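GDSL-like Lipase (Parabacteroides distasonis, PDB 3P94) is a serine hydrolase of the GDSL (SGNH) family that probably cleaves ester bonds of lipids, perhaps those of lysophospholipids. Local coordinates at residues A[64-69]-A[76-81]; A[101-106]-A[145-150]; A[163-168]-A[188-193]. All coordinates share one frame; numbering follows the deposited sequence. Where two conformers were deposited one is given.

Interaction 1 of 3, residues A[64-69]-A[76-81]; sequences VRFRQD and KAVVIL
Phe-66 sends its ring out opposite its backbone N (chi1 -153°), which carries the far rim of the ring to the strand. Val-78 meets it with CG1, which sits between the backbone N and the carbonyl carbon (chi1 59°). These residues join a helix to the strand that follows it in the parallel sheet of a flavodoxin-like alpha/beta fold, as in SGNH hydrolases. Helix 59-71 forms the crossover from strand 49-53 to strand 75-81, and strand 23-29 lies between those two in the sheet. Phe-66 CZ lies 4.2 Å from Val-78 CG1, the two side chains coming from opposite directions. Phe-66 CE1 lies 4.1 Å from Ile-80 CD1, and here the side chains cross at about a right angle. Both methyls approach the ring obliquely. The touching groups are all apolar and buried. Met-106 and Ala-110 of helix 96-112 also pack on Phe-66, while Met-28 of strand 23-29 touches Val-78. Within the helix, buried charges pair along one side. Arg-65 NH1 reaches Asp-69 OD2 at 2.8 Å, in the guanidinium plane and on the anti lone pair of the oxygen. Arg-65 NE also bonds Gln-57 OE1. Gln-68 NE2 gives a nearly straight bond of 3.0 Å to Asp-69 OD1, coming from above the carboxylate plane.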
loop_
_atom_site.group_PDB
_atom_site.type_symbol
_atom_site.label_atom_id
_atom_site.label_comp_id
_atom_site.label_asym_id
_atom_site.label_seq_id
_atom_site.Cartn_x
_atom_site.Cartn_y
_atom_site.Cartn_z
ATOM N N VAL A 64 -6.850 2.937 11.116
ATOM C CA VAL A 64 -7.548 2.312 12.247
ATOM C C VAL A 64 -7.036 0.851 12.468
ATOM O O VAL A 64 -6.805 0.449 13.606
ATOM C CB VAL A 64 -9.086 2.390 12.059
ATOM C CG1 VAL A 64 -9.831 1.495 13.054
ATOM C CG2 VAL A 64 -9.558 3.836 12.194
ATOM N N ARG A 65 -6.819 0.098 11.390
ATOM C CA ARG A 65 -6.326 -1.291 11.412
ATOM C C ARG A 65 -4.815 -1.386 11.752
ATOM O O ARG A 65 -4.334 -2.456 12.136
ATOM C CB ARG A 65 -6.581 -1.894 10.016
ATOM C CG ARG A 65 -6.327 -3.368 9.910
ATOM C CD ARG A 65 -6.955 -3.962 8.685
ATOM N NE ARG A 65 -6.488 -3.407 7.402
ATOM C CZ ARG A 65 -5.444 -3.857 6.709
ATOM N NH1 ARG A 65 -4.645 -4.782 7.224
ATOM N NH2 ARG A 65 -5.183 -3.374 5.505
ATOM N N PHE A 66 -4.073 -0.270 11.583
ATOM C CA PHE A 66 -2.623 -0.153 11.752
ATOM C C PHE A 66 -2.091 -0.735 13.057
ATOM O O PHE A 66 -1.047 -1.381 13.043
ATOM C CB PHE A 66 -2.182 1.321 11.639
ATOM C CG PHE A 66 -0.761 1.508 11.165
ATOM C CD1 PHE A 66 -0.430 1.336 9.820
ATOM C CD2 PHE A 66 0.239 1.882 12.051
ATOM C CE1 PHE A 66 0.884 1.507 9.378
ATOM C CE2 PHE A 66 1.553 2.058 11.605
ATOM C CZ PHE A 66 1.864 1.873 10.272
ATOM N N ARG A 67 -2.780 -0.491 14.182
ATOM C CA ARG A 67 -2.330 -0.984 15.487
ATOM C C ARG A 67 -2.303 -2.544 15.539
ATOM O O ARG A 67 -1.305 -3.106 15.971
ATOM C CB ARG A 67 -3.196 -0.395 16.608
ATOM C CG ARG A 67 -2.834 -0.873 18.013
ATOM C CD ARG A 67 -3.231 0.141 19.083
ATOM N NE ARG A 67 -2.643 1.455 18.821
ATOM C CZ ARG A 67 -1.394 1.801 19.121
ATOM N NH1 ARG A 67 -0.598 0.955 19.762
ATOM N NH2 ARG A 67 -0.936 3.004 18.790
ATOM N N GLN A 68 -3.372 -3.220 15.077
ATOM C CA GLN A 68 -3.476 -4.684 15.107
ATOM C C GLN A 68 -2.582 -5.363 14.066
ATOM O O GLN A 68 -1.910 -6.343 14.374
ATOM C CB GLN A 68 -4.941 -5.121 14.890
ATOM C CG GLN A 68 -5.137 -6.654 14.896
ATOM C CD GLN A 68 -6.492 -7.114 14.435
ATOM O OE1 GLN A 68 -7.411 -7.276 15.242
ATOM N NE2 GLN A 68 -6.622 -7.388 13.137
ATOM N N ASP A 69 -2.610 -4.867 12.835
ATOM C CA ASP A 69 -1.907 -5.505 11.738
ATOM C C ASP A 69 -0.486 -5.030 11.487
ATOM O O ASP A 69 0.189 -5.638 10.660
ATOM C CB ASP A 69 -2.774 -5.397 10.477
ATOM C CG ASP A 69 -3.993 -6.332 10.509
ATOM O OD1 ASP A 69 -4.104 -7.143 11.458
ATOM O OD2 ASP A 69 -4.818 -6.266 9.575
ATOM N N LYS A 76 10.404 -4.798 11.875
ATOM C CA LYS A 76 11.551 -3.912 11.668
ATOM C C LYS A 76 11.104 -2.756 10.774
ATOM O O LYS A 76 11.483 -1.603 10.997
ATOM C CB LYS A 76 12.718 -4.672 11.013
ATOM C CG LYS A 76 13.373 -5.723 11.904
ATOM C CD LYS A 76 14.535 -6.390 11.185
ATOM C CE LYS A 76 15.261 -7.349 12.088
ATOM N NZ LYS A 76 16.573 -7.732 11.524
ATOM N N ALA A 77 10.257 -3.072 9.777
ATOM C CA ALA A 77 9.737 -2.086 8.828
ATOM C C ALA A 77 8.324 -2.406 8.366
ATOM O O ALA A 77 7.865 -3.536 8.492
ATOM C CB ALA A 77 10.661 -1.995 7.620
ATOM N N VAL A 78 7.639 -1.396 7.830
ATOM C CA VAL A 78 6.316 -1.534 7.230
ATOM C C VAL A 78 6.398 -0.924 5.814
ATOM O O VAL A 78 6.950 0.166 5.628
ATOM C CB VAL A 78 5.146 -0.951 8.085
ATOM C CG1 VAL A 78 5.329 0.552 8.381
ATOM C CG2 VAL A 78 3.780 -1.237 7.438
ATOM N N VAL A 79 5.886 -1.663 4.826
ATOM C CA VAL A 79 5.836 -1.236 3.432
ATOM C C VAL A 79 4.407 -0.788 3.214
ATOM O O VAL A 79 3.490 -1.602 3.360
ATOM C CB VAL A 79 6.303 -2.358 2.464
ATOM C CG1 VAL A 79 6.044 -1.984 1.007
ATOM C CG2 VAL A 79 7.777 -2.663 2.667
ATOM N N ILE A 80 4.203 0.521 2.939
ATOM C CA ILE A 80 2.849 1.036 2.768
ATOM C C ILE A 80 2.577 1.401 1.305
ATOM O O ILE A 80 3.266 2.239 0.738
ATOM C CB ILE A 80 2.559 2.254 3.714
ATOM C CG1 ILE A 80 2.793 1.893 5.205
ATOM C CG2 ILE A 80 1.129 2.819 3.481
ATOM C CD1 ILE A 80 2.877 3.118 6.179
ATOM N N LEU A 81 1.538 0.792 0.730
ATOM C CA LEU A 81 1.045 1.098 -0.601
ATOM C C LEU A 81 -0.450 1.336 -0.451
ATOM O O LEU A 81 -1.214 0.390 -0.295
ATOM C CB LEU A 81 1.380 0.002 -1.631
ATOM C CG LEU A 81 0.768 0.187 -3.048
ATOM C CD1 LEU A 81 1.245 1.481 -3.708
ATOM C CD2 LEU A 81 1.115 -0.996 -3.924
#

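Interaction 2 of 3, residues A[101-106]-A[145-150]; sequences GNLVSM and KWIKEY
Leu-103 and Ile-147 form the close-packed, buried half of this contact between two helices. Leu-103 CD1 lies 3.8 Å from Ile-147 CD1 and 4.0 Å from Ile-147 CG1. The CA-CB bond of Leu-103 points at the other helix. Ile-147 starts out alongside and reaches across with its CG1 branch, which stands opposite its carbonyl carbon (chi1 -64°). One methyl of the leucine therefore meets the end of the isoleucine branch. Next to Leu-103, and a turn on from Ile-147, Val-104 and Tyr-150 form the partly exposed half, packed almost as closely. The tyrosine side chain extends opposite its own backbone N (chi1 -180°), and this turns one face of the ring to the valine. Val-104 CG2 sits over that face in a CH-pi contact, 4.2 Å from the Tyr-150 ring centroid and shifted toward the rim. The second methyl, Val-104 CG1, follows the ring outward, 3.9 Å from Tyr-150 CE1 and equally far from Tyr-150 OH. With an alanine here in place of Tyr-150, both Val-104 methyls would probably lose their aromatic support, and a gap would probably open between the helices on the solvent side. That side is marked by Lys-145, Lys-148 and Glu-149, which are exposed and take no part in the contact; Lys-148 pairs with Asp-152 of its own helix. Toward the protein interior, Phe-119 of strand 116-120 touches Leu-103, Ile-147 and Tyr-150 alike. Helices 96-112 and 137-153 thus pack side by side on one face of the parallel sheet, the first leading into strand 116-120 and the second into strand 157-159. Leu-63 of helix 59-71 packs against Asn-102 and Ser-105, beyond the first helix.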
loop_
_atom_site.group_PDB
_atom_site.type_symbol
_atom_site.label_atom_id
_atom_site.label_comp_id
_atom_site.label_asym_id
_atom_site.label_seq_id
_atom_site.Cartn_x
_atom_site.Cartn_y
_atom_site.Cartn_z
ATOM N N GLY A 101 -2.765 13.014 4.825
ATOM C CA GLY A 101 -2.776 13.151 6.280
ATOM C C GLY A 101 -2.856 11.821 7.001
ATOM O O GLY A 101 -2.180 11.624 8.015
ATOM N N ASN A 102 -3.674 10.888 6.476
ATOM C CA ASN A 102 -3.804 9.536 7.014
ATOM C C ASN A 102 -2.474 8.786 6.897
ATOM O O ASN A 102 -2.098 8.058 7.822
ATOM C CB ASN A 102 -4.900 8.766 6.290
ATOM C CG ASN A 102 -6.298 9.065 6.749
ATOM O OD1 ASN A 102 -6.532 9.542 7.851
ATOM N ND2 ASN A 102 -7.264 8.730 5.931
ATOM N N LEU A 103 -1.772 8.962 5.750
ATOM C CA LEU A 103 -0.467 8.325 5.519
ATOM C C LEU A 103 0.570 8.896 6.494
ATOM O O LEU A 103 1.358 8.130 7.034
ATOM C CB LEU A 103 -0.014 8.504 4.051
ATOM C CG LEU A 103 -0.896 7.805 2.977
ATOM C CD1 LEU A 103 -0.624 8.379 1.588
ATOM C CD2 LEU A 103 -0.676 6.305 2.963
ATOM N N VAL A 104 0.531 10.224 6.758
ATOM C CA VAL A 104 1.435 10.896 7.722
ATOM C C VAL A 104 1.171 10.350 9.147
ATOM O O VAL A 104 2.121 10.075 9.883
ATOM C CB VAL A 104 1.314 12.443 7.675
ATOM C CG1 VAL A 104 2.154 13.117 8.767
ATOM C CG2 VAL A 104 1.705 12.977 6.300
ATOM N N SER A 105 -0.107 10.165 9.516
ATOM C CA SER A 105 -0.459 9.622 10.832
ATOM C C SER A 105 0.045 8.175 10.970
ATOM O O SER A 105 0.566 7.836 12.027
ATOM C CB SER A 105 -1.956 9.710 11.064
ATOM O OG SER A 105 -2.292 11.049 11.374
HETATM N N MSE A 106 -0.045 7.343 9.893
HETATM C CA MSE A 106 0.516 5.973 9.914
HETATM C C MSE A 106 2.043 6.031 10.110
HETATM O O MSE A 106 2.580 5.286 10.939
HETATM C CB MSE A 106 0.182 5.193 8.638
HETATM C CG MSE A 106 -1.295 4.788 8.531
HETATM SE SE MSE A 106 -1.564 3.601 6.987
HETATM C CE MSE A 106 -2.625 4.805 5.908
ATOM N N LYS A 145 3.645 13.096 -5.259
ATOM C CA LYS A 145 4.535 14.237 -5.075
ATOM C C LYS A 145 4.649 14.549 -3.587
ATOM O O LYS A 145 5.757 14.757 -3.088
ATOM C CB LYS A 145 4.016 15.455 -5.864
ATOM C CG LYS A 145 5.070 16.497 -6.126
ATOM C CD LYS A 145 4.462 17.782 -6.662
ATOM C CE LYS A 145 5.490 18.893 -6.686
ATOM N NZ LYS A 145 4.862 20.217 -6.931
ATOM N N TRP A 146 3.501 14.545 -2.880
ATOM C CA TRP A 146 3.423 14.797 -1.436
ATOM C C TRP A 146 4.095 13.682 -0.639
ATOM O O TRP A 146 4.856 13.983 0.289
ATOM C CB TRP A 146 1.970 14.959 -0.988
ATOM C CG TRP A 146 1.310 16.209 -1.489
ATOM C CD1 TRP A 146 1.915 17.385 -1.840
ATOM C CD2 TRP A 146 -0.096 16.411 -1.672
ATOM N NE1 TRP A 146 0.975 18.308 -2.215
ATOM C CE2 TRP A 146 -0.272 17.733 -2.130
ATOM C CE3 TRP A 146 -1.226 15.601 -1.487
ATOM C CZ2 TRP A 146 -1.535 18.264 -2.404
ATOM C CZ3 TRP A 146 -2.475 16.130 -1.753
ATOM C CH2 TRP A 146 -2.623 17.453 -2.181
ATOM N N ILE A 147 3.821 12.408 -1.001
ATOM C CA ILE A 147 4.416 11.239 -0.338
ATOM C C ILE A 147 5.943 11.297 -0.463
ATOM O O ILE A 147 6.637 11.152 0.546
ATOM C CB ILE A 147 3.864 9.902 -0.900
ATOM C CG1 ILE A 147 2.348 9.749 -0.634
ATOM C CG2 ILE A 147 4.647 8.691 -0.319
ATOM C CD1 ILE A 147 1.682 8.566 -1.466
ATOM N N LYS A 148 6.454 11.502 -1.699
ATOM C CA LYS A 148 7.896 11.566 -1.965
ATOM C C LYS A 148 8.577 12.703 -1.188
ATOM O O LYS A 148 9.644 12.484 -0.610
ATOM C CB LYS A 148 8.181 11.709 -3.466
ATOM C CG LYS A 148 9.656 11.438 -3.793
ATOM C CD LYS A 148 9.994 11.713 -5.254
ATOM C CE LYS A 148 11.398 11.253 -5.585
ATOM N NZ LYS A 148 12.435 11.946 -4.758
ATOM N N GLU A 149 7.973 13.906 -1.185
ATOM C CA GLU A 149 8.509 15.071 -0.476
ATOM C C GLU A 149 8.546 14.811 1.041
ATOM O O GLU A 149 9.550 15.132 1.683
ATOM C CB GLU A 149 7.686 16.316 -0.806
ATOM C CG GLU A 149 8.195 17.054 -2.037
ATOM C CD GLU A 149 7.194 17.899 -2.804
ATOM O OE1 GLU A 149 6.180 18.331 -2.209
ATOM O OE2 GLU A 149 7.436 18.139 -4.010
ATOM N N TYR A 150 7.489 14.188 1.598
ATOM C CA TYR A 150 7.430 13.804 3.013
ATOM C C TYR A 150 8.525 12.763 3.343
ATOM O O TYR A 150 9.225 12.914 4.347
ATOM C CB TYR A 150 6.038 13.257 3.396
ATOM C CG TYR A 150 5.939 12.856 4.854
ATOM C CD1 TYR A 150 5.720 13.806 5.847
ATOM C CD2 TYR A 150 6.111 11.532 5.248
ATOM C CE1 TYR A 150 5.662 13.448 7.191
ATOM C CE2 TYR A 150 6.076 11.165 6.594
ATOM C CZ TYR A 150 5.842 12.123 7.563
ATOM O OH TYR A 150 5.824 11.744 8.889
#

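Interaction 3 of 3, residues A[163-168]-A[188-193]; sequences SAMKDE and YKIMEK
The CA atoms of Ala-164 and Ile-190 come within 7.6 Å, where the last turn of helix 161-165 meets helix 185-202, and the chain leaves helical geometry at Lys-166. Three apolar contacts hold the two together. Ile-190 CG2, the branch opposite its backbone N, rests against two neighbouring residues. It lies 4.1 Å from Ala-164 CB and 3.9 Å from Met-165 CG. The Met-165 and Ile-190 side chains slide past each other in opposite directions. Met-165 is buried and, like Met-191, was built as selenomethionine. Its chain is extended as far as SE and then bends (chi3 83°). Met-165 SE rests 3.7 Å from Met-191 CG, and the two side chains cross at about a right angle. The bend also places Met-165 CE 4.2 Å from Met-191 SE. On another side of helix 185-202, Lys-189 NZ forms a salt bridge of 2.9 Å with Glu-192 OE1, one turn on. Each has a second partner of opposite charge: Asp-40 for the lysine, Arg-46 for the glutamate. Ile-190 and Met-165 are further covered by Leu-176, from the loop that joins the two helices. Helix 161-165 directly follows strand 157-159, an outermost strand of the sheet, and Trp-36 of helix 36-39 packs on Met-191 and stacks with the ring of Tyr-188.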
loop_
_atom_site.group_PDB
_atom_site.type_symbol
_atom_site.label_atom_id
_atom_site.label_comp_id
_atom_site.label_asym_id
_atom_site.label_seq_id
_atom_site.Cartn_x
_atom_site.Cartn_y
_atom_site.Cartn_z
ATOM N N SER A 163 6.948 5.404 -11.778
ATOM C CA SER A 163 7.806 5.733 -12.922
ATOM C C SER A 163 8.196 4.493 -13.742
ATOM O O SER A 163 8.339 4.584 -14.969
ATOM C CB SER A 163 9.062 6.465 -12.465
ATOM O OG SER A 163 8.711 7.678 -11.818
ATOM N N ALA A 164 8.347 3.341 -13.069
ATOM C CA ALA A 164 8.723 2.075 -13.699
ATOM C C ALA A 164 7.572 1.409 -14.466
ATOM O O ALA A 164 7.829 0.556 -15.319
ATOM C CB ALA A 164 9.233 1.112 -12.642
HETATM N N MSE A 165 6.315 1.757 -14.152
HETATM C CA MSE A 165 5.169 1.068 -14.757
HETATM C C MSE A 165 4.243 1.940 -15.623
HETATM O O MSE A 165 3.433 1.379 -16.369
HETATM C CB MSE A 165 4.318 0.434 -13.636
HETATM C CG MSE A 165 5.078 -0.591 -12.805
HETATM SE SE MSE A 165 4.106 -1.078 -11.197
HETATM C CE MSE A 165 2.937 -2.424 -11.986
ATOM N N LYS A 166 4.322 3.283 -15.518
ATOM C CA LYS A 166 3.391 4.168 -16.241
ATOM C C LYS A 166 3.546 4.115 -17.767
ATOM O O LYS A 166 4.636 3.864 -18.273
ATOM C CB LYS A 166 3.536 5.626 -15.761
ATOM C CG LYS A 166 4.902 6.260 -16.040
ATOM C CD LYS A 166 5.009 7.660 -15.486
ATOM C CE LYS A 166 6.345 8.275 -15.817
ATOM N NZ LYS A 166 6.466 9.646 -15.247
ATOM N N ASP A 167 2.429 4.354 -18.489
ATOM C CA ASP A 167 2.405 4.491 -19.946
ATOM C C ASP A 167 2.324 5.997 -20.252
ATOM O O ASP A 167 2.428 6.808 -19.320
ATOM C CB ASP A 167 1.261 3.675 -20.598
ATOM C CG ASP A 167 -0.154 4.016 -20.153
ATOM O OD1 ASP A 167 -0.351 5.097 -19.551
ATOM O OD2 ASP A 167 -1.066 3.215 -20.429
ATOM N N GLU A 168 2.123 6.359 -21.539
ATOM C CA GLU A 168 2.059 7.747 -22.022
ATOM C C GLU A 168 0.895 8.568 -21.417
ATOM O O GLU A 168 0.966 9.797 -21.410
ATOM C CB GLU A 168 1.959 7.766 -23.555
ATOM C CG GLU A 168 3.229 7.332 -24.267
ATOM C CD GLU A 168 4.262 8.425 -24.461
ATOM O OE1 GLU A 168 4.974 8.754 -23.484
ATOM O OE2 GLU A 168 4.371 8.940 -25.597
ATOM N N TYR A 188 3.566 -7.405 -11.005
ATOM C CA TYR A 188 4.061 -7.773 -9.670
ATOM C C TYR A 188 5.554 -8.083 -9.678
ATOM O O TYR A 188 6.221 -7.815 -8.683
ATOM C CB TYR A 188 3.283 -8.960 -9.087
ATOM C CG TYR A 188 1.955 -8.560 -8.482
ATOM C CD1 TYR A 188 1.892 -7.645 -7.432
ATOM C CD2 TYR A 188 0.760 -9.065 -8.979
ATOM C CE1 TYR A 188 0.674 -7.262 -6.877
ATOM C CE2 TYR A 188 -0.468 -8.695 -8.428
ATOM C CZ TYR A 188 -0.503 -7.795 -7.375
ATOM O OH TYR A 188 -1.713 -7.427 -6.839
ATOM N N LYS A 189 6.078 -8.637 -10.790
ATOM C CA LYS A 189 7.500 -8.957 -10.913
ATOM C C LYS A 189 8.339 -7.673 -11.014
ATOM O O LYS A 189 9.434 -7.622 -10.438
ATOM C CB LYS A 189 7.755 -9.917 -12.092
ATOM C CG LYS A 189 7.290 -11.362 -11.812
ATOM C CD LYS A 189 8.248 -12.115 -10.869
ATOM C CE LYS A 189 7.600 -13.253 -10.122
ATOM N NZ LYS A 189 8.536 -13.830 -9.121
ATOM N N ILE A 190 7.810 -6.616 -11.684
ATOM C CA ILE A 190 8.483 -5.300 -11.741
ATOM C C ILE A 190 8.545 -4.750 -10.307
ATOM O O ILE A 190 9.600 -4.330 -9.833
ATOM C CB ILE A 190 7.765 -4.302 -12.717
ATOM C CG1 ILE A 190 7.986 -4.705 -14.190
ATOM C CG2 ILE A 190 8.205 -2.828 -12.469
ATOM C CD1 ILE A 190 7.103 -4.013 -15.171
HETATM N N MSE A 191 7.407 -4.793 -9.616
HETATM C CA MSE A 191 7.278 -4.321 -8.241
HETATM C C MSE A 191 8.201 -5.069 -7.281
HETATM O O MSE A 191 8.869 -4.424 -6.465
HETATM C CB MSE A 191 5.829 -4.447 -7.772
HETATM C CG MSE A 191 4.893 -3.465 -8.460
HETATM SE SE MSE A 191 3.059 -3.968 -8.133
HETATM C CE MSE A 191 2.931 -3.558 -6.291
ATOM N N GLU A 192 8.253 -6.415 -7.380
ATOM C CA GLU A 192 9.080 -7.277 -6.544
ATOM C C GLU A 192 10.557 -6.841 -6.584
ATOM O O GLU A 192 11.156 -6.699 -5.521
ATOM C CB GLU A 192 8.925 -8.745 -6.974
ATOM C CG GLU A 192 9.874 -9.711 -6.277
ATOM C CD GLU A 192 9.743 -11.176 -6.653
ATOM O OE1 GLU A 192 8.781 -11.541 -7.368
ATOM O OE2 GLU A 192 10.604 -11.966 -6.208
ATOM N N LYS A 193 11.117 -6.610 -7.791
ATOM C CA LYS A 193 12.507 -6.204 -7.988
ATOM C C LYS A 193 12.802 -4.877 -7.289
ATOM O O LYS A 193 13.786 -4.790 -6.564
ATOM C CB LYS A 193 12.836 -6.120 -9.495
ATOM C CG LYS A 193 14.308 -5.869 -9.796
ATOM C CD LYS A 193 14.560 -5.810 -11.283
#

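Overall arrangement
Strand 75-81 connects the three contacts. Interactions 1 and 2, with centres 14 Å apart, share one face of the sheet: Ile-80 CG2 lies 4.0 Å from Leu-103 CD2, and Phe-66 CE2 lies 3.5 Å from Met-106 O. Interaction 3 lies across the sheet, its centre 23 Å from that of interaction 1. The two still touch, because Leu-81 CD2 comes within 3.9 Å of Met-191 CE. Interactions 2 and 3 stay about 8 Å apart at their nearest atoms. The probable triad Ser-31, Asp-179 and His-182 is linked to interaction 3 by sequence and by one bond: the last two lie between its segments in sequence, and Tyr-188 OH bonds the O of Ile-32, the residue after Ser-31.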